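Local structure of putative endo-1,4-beta-xylanase (Bacteroides thetaiotaomicron VPI-5482, 5MSX) at residues Pro64-Lys69 with Arg398-His403; Gln189-Pro194 with Ala226-Arg231. The protein probably acts as a family 43 glycoside hydrolase of the arabinofuranosidase kind, cleaving glycosidic bonds in plant pectin. All blocks are in the same frame, centred on the assembly; numbering follows the deposited sequence.

Interaction 1. Residues Pro64-Lys69 with Arg398-His403; sequences PPVVWK and RPTAGH. With EDO (1,2-ethanediol), chain B.
Thr400 packs against Pro64 and Val66, and its side chain makes the largest single share of the contact. At its root, CB of Thr400 lies 3.7 Å from CG of Pro64, the two side chains meeting at a slant. The branches then part. A chi1 of 63° tucks the hydroxyl into the gap flanked by both main-chain arms, which brings OG1 to 3.4 Å from CD of Pro64, a van der Waals approach. The bond that satisfies OG1 is to Tyr55 OH. The same torsion sets the methyl anti to the carbonyl carbon, and CG2 of Thr400 stands 3.8 Å from both CG1 and CG2 of Val66. Threonine suits this place because its methyl branch packs against valine while its hydroxyl hydrogen-bonds Tyr55.

Beside it, CG of Pro399 touches the edge of the Trp68 indole near its plane, 4.2 Å from CZ2. Proline fits the start of the short 3-10 turn 399-401, needing no N-H there; the turn is closed by Ala401 N to Arg398 O and Gly402 N to Pro399 O. O of Pro399 also accepts a 2.7 Å hydrogen bond from O2 of an ethanediol, probably from the crystallisation liquor. That O2 in turn accepts one from ND1 of His403 (2.8 Å, 148° at the hydrogen), while NE2 of His403 binds Val450 O.

The contact joins the catalytic family 43 domain to the F5/8 type C domain. Residues 64-69 run into strand 67-70, which pairs with strand 45-52, and residues 398-403 form the turn between strands 386-396 and 403-410. Phe78, on a strand that pairs with 425-436 of the second domain, touches Val66, Pro399 and Thr400 alike, filling the seam between the two.

Interaction 2. Residues Gln189-Pro194 with Ala226-Arg231; sequences QVISTP and AYVMSR. With EDO (1,2-ethanediol), chain Z.
The flat Thr193-Pro194 peptide carries an ethanediol oxygen over one face, while the edge of the Pro194 ring, at CD, meets CG1 of Val228 at 3.9 Å. The ethanediol oxygen over the peptide is O1, 3.5 Å from Pro194 N, and it makes a weak hydrogen bond to OG of Ser192. Its other oxygen, O2, donates a firmer bond of 2.8 Å to Ser192 O. Serine suits this solvent-facing position, where the ethanediol, probably from the crystallisation liquor, was caught.

Val228 works with both branches. Its chi1 of -65° turns CG1 anti to the carbonyl carbon, where it also lies 4.2 Å from CG2 of Thr193, while CG2 of Val228 comes to 4.3 Å from CG2 of Ile191. A beta-branched residue can thus serve several partners from one strand position. Thr193 offers its methyl here and keeps OG1 for Arg195 O and Arg172 NE, so its polar end is satisfied too.

Residues 189-194 leave the outermost strand 187-190 of one four-stranded antiparallel sheet, and Val228 lies on strand 224-230, an inner strand of the next. The contact lays the segment that follows strand 187-190 against that inner strand, consistent with neighbouring blades of the beta-propeller of family 43. From strand 210-217, Tyr213 touches Ile191 and Tyr215 touches Thr193.

In the fold
The two interactions share no strand and do not touch, their centres lying about 35 Å apart. Interaction 1 sits near the middle of the chain, about 11 Å from its centre, and spans two domains; interaction 2 lies about 26 Å out and stays within the family 43 domain, between two of its sheets. Both rely on van der Waals contact, with no hydrogen bond crossing between the segments. The interdomain seam buries more surface (188 against 120 Å²) and uses proline, threonine and an indole edge, with polar groups bonded to surrounding residues. The peripheral contact is aliphatic within and passes to an exposed, serine-bearing border.

Interaction 1. Residues Pro64-Lys69 with Arg398-His403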
# COMPACT_ATOMS: atom_id res chain seq x y z
N PRO C 64 11.52 -21.67 -18.01
CA PRO C 64 10.61 -21.22 -16.98
C PRO C 64 11.17 -20.03 -16.18
O PRO C 64 12.38 -19.79 -16.25
CB PRO C 64 10.52 -22.46 -16.07
CG PRO C 64 11.87 -23.08 -16.19
CD PRO C 64 12.25 -22.88 -17.62
N PRO C 65 10.31 -19.35 -15.37
CA PRO C 65 10.74 -18.33 -14.35
C PRO C 65 11.60 -18.88 -13.24
O PRO C 65 11.09 -19.61 -12.36
CB PRO C 65 9.42 -17.81 -13.76
CG PRO C 65 8.39 -18.82 -14.13
CD PRO C 65 8.84 -19.47 -15.42
N VAL C 66 12.89 -18.53 -13.27
CA VAL C 66 13.79 -18.83 -12.16
C VAL C 66 14.51 -17.54 -11.76
O VAL C 66 14.67 -16.61 -12.58
CB VAL C 66 14.77 -20.00 -12.46
CG1 VAL C 66 13.99 -21.26 -12.89
CG2 VAL C 66 15.80 -19.65 -13.52
N VAL C 67 14.90 -17.47 -10.49
CA VAL C 67 15.70 -16.36 -9.99
C VAL C 67 17.02 -16.90 -9.50
O VAL C 67 17.05 -17.77 -8.65
CB VAL C 67 14.98 -15.55 -8.87
CG1 VAL C 67 14.72 -16.38 -7.61
CG2 VAL C 67 15.81 -14.32 -8.53
N TRP C 68 18.11 -16.38 -10.03
CA TRP C 68 19.44 -16.75 -9.57
C TRP C 68 19.87 -15.78 -8.48
O TRP C 68 19.56 -14.58 -8.55
CB TRP C 68 20.43 -16.68 -10.73
CG TRP C 68 20.21 -17.64 -11.83
CD1 TRP C 68 19.30 -17.56 -12.83
CD2 TRP C 68 20.97 -18.83 -12.07
NE1 TRP C 68 19.42 -18.64 -13.66
CE2 TRP C 68 20.45 -19.43 -13.22
CE3 TRP C 68 22.02 -19.45 -11.40
CZ2 TRP C 68 20.96 -20.61 -13.74
CZ3 TRP C 68 22.53 -20.62 -11.92
CH2 TRP C 68 22.00 -21.19 -13.07
N LYS C 69 20.56 -16.31 -7.47
CA LYS C 69 21.01 -15.54 -6.33
C LYS C 69 22.48 -15.80 -6.08
O LYS C 69 23.00 -16.88 -6.39
CB LYS C 69 20.26 -15.95 -5.05
CG LYS C 69 18.77 -15.68 -5.05
CD LYS C 69 18.05 -16.45 -3.92
CE LYS C 69 18.65 -16.19 -2.55
NZ LYS C 69 17.69 -16.47 -1.44
N ARG C 398 21.36 -26.24 -19.71
CA ARG C 398 19.89 -26.24 -19.58
C ARG C 398 19.41 -26.73 -18.18
O ARG C 398 18.55 -27.62 -18.07
CB ARG C 398 19.19 -27.01 -20.71
CG ARG C 398 17.71 -26.66 -20.80
CD ARG C 398 17.00 -27.50 -21.84
NE ARG C 398 17.34 -27.07 -23.20
CZ ARG C 398 16.95 -27.68 -24.32
NH1 ARG C 398 16.20 -28.77 -24.28
NH2 ARG C 398 17.31 -27.19 -25.49
N PRO C 399 19.93 -26.10 -17.11
CA PRO C 399 19.70 -26.50 -15.72
C PRO C 399 18.21 -26.45 -15.30
O PRO C 399 17.75 -27.23 -14.40
CB PRO C 399 20.54 -25.48 -14.94
CG PRO C 399 20.49 -24.27 -15.78
CD PRO C 399 20.64 -24.81 -17.17
N THR C 400 17.45 -25.57 -15.93
CA THR C 400 16.06 -25.39 -15.56
C THR C 400 15.18 -26.55 -16.04
O THR C 400 14.03 -26.62 -15.60
CB THR C 400 15.47 -24.08 -16.07
OG1 THR C 400 15.47 -24.06 -17.51
CG2 THR C 400 16.24 -22.87 -15.50
N ALA C 401 15.67 -27.42 -16.93
CA ALA C 401 14.91 -28.62 -17.34
C ALA C 401 15.19 -29.83 -16.45
O ALA C 401 14.54 -30.87 -16.61
CB ALA C 401 15.16 -28.96 -18.79
N GLY C 402 16.14 -29.70 -15.53
CA GLY C 402 16.41 -30.71 -14.51
C GLY C 402 17.38 -31.76 -15.01
O GLY C 402 17.42 -32.05 -16.21
N HIS C 403 18.17 -32.31 -14.10
CA HIS C 403 19.09 -33.40 -14.41
C HIS C 403 19.02 -34.53 -13.39
O HIS C 403 18.78 -34.30 -12.20
CB HIS C 403 20.53 -32.90 -14.47
CG HIS C 403 20.83 -32.11 -15.70
ND1 HIS C 403 20.36 -30.84 -15.88
CD2 HIS C 403 21.53 -32.43 -16.81
CE1 HIS C 403 20.76 -30.39 -17.06
NE2 HIS C 403 21.47 -31.34 -17.64
C1 EDO B . 21.93 -27.73 -13.49
O1 EDO B . 23.16 -27.67 -12.76
C2 EDO B . 20.99 -28.91 -13.20
O2 EDO B . 19.73 -28.98 -13.87

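Interaction 2. Residues Gln189-Pro194 with Ala226-Arg231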
# COMPACT_ATOMS: atom_id res chain seq x y z
N GLN C 189 2.08 8.44 -21.79
CA GLN C 189 2.89 9.31 -22.63
C GLN C 189 3.89 8.51 -23.45
O GLN C 189 4.27 7.39 -23.08
CB GLN C 189 3.67 10.35 -21.83
CG GLN C 189 2.84 11.26 -20.90
CD GLN C 189 2.11 12.40 -21.56
OE1 GLN C 189 1.95 12.45 -22.78
NE2 GLN C 189 1.65 13.35 -20.75
N VAL C 190 4.31 9.09 -24.57
CA VAL C 190 5.37 8.51 -25.39
C VAL C 190 6.57 9.41 -25.25
O VAL C 190 6.48 10.60 -25.52
CB VAL C 190 4.92 8.35 -26.87
CG1 VAL C 190 6.08 7.86 -27.73
CG2 VAL C 190 3.74 7.39 -26.95
N ILE C 191 7.69 8.86 -24.77
CA ILE C 191 8.90 9.64 -24.55
C ILE C 191 9.50 9.99 -25.89
O ILE C 191 9.60 9.12 -26.78
CB ILE C 191 9.94 8.87 -23.71
CG1 ILE C 191 9.44 8.71 -22.27
CG2 ILE C 191 11.30 9.58 -23.71
CD1 ILE C 191 9.91 7.43 -21.63
N SER C 192 9.91 11.24 -26.01
CA SER C 192 10.57 11.74 -27.20
C SER C 192 12.10 11.45 -27.16
O SER C 192 12.76 11.75 -26.17
CB SER C 192 10.35 13.25 -27.29
OG SER C 192 11.06 13.76 -28.38
N THR C 193 12.62 10.85 -28.23
CA THR C 193 14.05 10.55 -28.34
C THR C 193 14.57 10.92 -29.75
O THR C 193 13.79 10.90 -30.70
CB THR C 193 14.33 9.04 -28.08
OG1 THR C 193 13.72 8.26 -29.11
CG2 THR C 193 13.80 8.57 -26.69
N PRO C 194 15.87 11.23 -29.90
CA PRO C 194 16.35 11.57 -31.24
C PRO C 194 16.52 10.38 -32.18
O PRO C 194 16.56 10.56 -33.39
CB PRO C 194 17.71 12.24 -30.96
CG PRO C 194 18.13 11.69 -29.67
CD PRO C 194 16.87 11.55 -28.87
N ALA C 226 20.65 3.41 -26.39
CA ALA C 226 20.76 4.86 -26.42
C ALA C 226 20.07 5.42 -25.18
O ALA C 226 19.45 4.65 -24.41
CB ALA C 226 20.14 5.40 -27.68
N TYR C 227 20.18 6.72 -24.95
CA TYR C 227 19.54 7.32 -23.77
C TYR C 227 19.27 8.81 -23.94
O TYR C 227 19.78 9.45 -24.84
CB TYR C 227 20.34 7.07 -22.48
CG TYR C 227 21.44 8.04 -22.24
CD1 TYR C 227 22.57 8.05 -23.04
CD2 TYR C 227 21.36 8.99 -21.22
CE1 TYR C 227 23.61 8.93 -22.84
CE2 TYR C 227 22.40 9.90 -21.02
CZ TYR C 227 23.53 9.86 -21.83
OH TYR C 227 24.58 10.74 -21.63
N VAL C 228 18.37 9.28 -23.07
CA VAL C 228 18.05 10.67 -22.84
C VAL C 228 17.99 10.93 -21.32
O VAL C 228 17.93 9.99 -20.50
CB VAL C 228 16.70 11.08 -23.50
CG1 VAL C 228 16.81 10.97 -25.01
CG2 VAL C 228 15.51 10.24 -23.01
N MET C 229 18.02 12.21 -20.96
CA MET C 229 18.10 12.64 -19.54
C MET C 229 17.09 13.72 -19.26
O MET C 229 16.80 14.53 -20.14
CB MET C 229 19.43 13.28 -19.25
CG MET C 229 20.58 12.34 -19.14
SD MET C 229 22.11 13.30 -19.09
CE MET C 229 22.16 14.10 -20.68
N SER C 230 16.60 13.75 -18.02
CA SER C 230 15.79 14.86 -17.57
C SER C 230 16.15 15.28 -16.18
O SER C 230 16.46 14.44 -15.32
CB SER C 230 14.32 14.48 -17.58
OG SER C 230 13.57 15.53 -16.99
N ARG C 231 16.07 16.59 -15.95
CA ARG C 231 16.13 17.17 -14.62
C ARG C 231 14.77 17.62 -14.13
O ARG C 231 14.71 18.28 -13.11
CB ARG C 231 17.08 18.38 -14.62
CG ARG C 231 18.49 18.04 -15.04
CD ARG C 231 19.31 19.29 -15.30
NE ARG C 231 20.62 19.12 -14.72
CZ ARG C 231 21.71 18.66 -15.35
NH1 ARG C 231 21.68 18.31 -16.64
NH2 ARG C 231 22.85 18.55 -14.66
C1 EDO Z . 14.19 15.38 -28.18
O1 EDO Z . 14.28 14.17 -28.96
C2 EDO Z . 14.79 15.15 -26.80
O2 EDO Z . 13.98 14.23 -26.05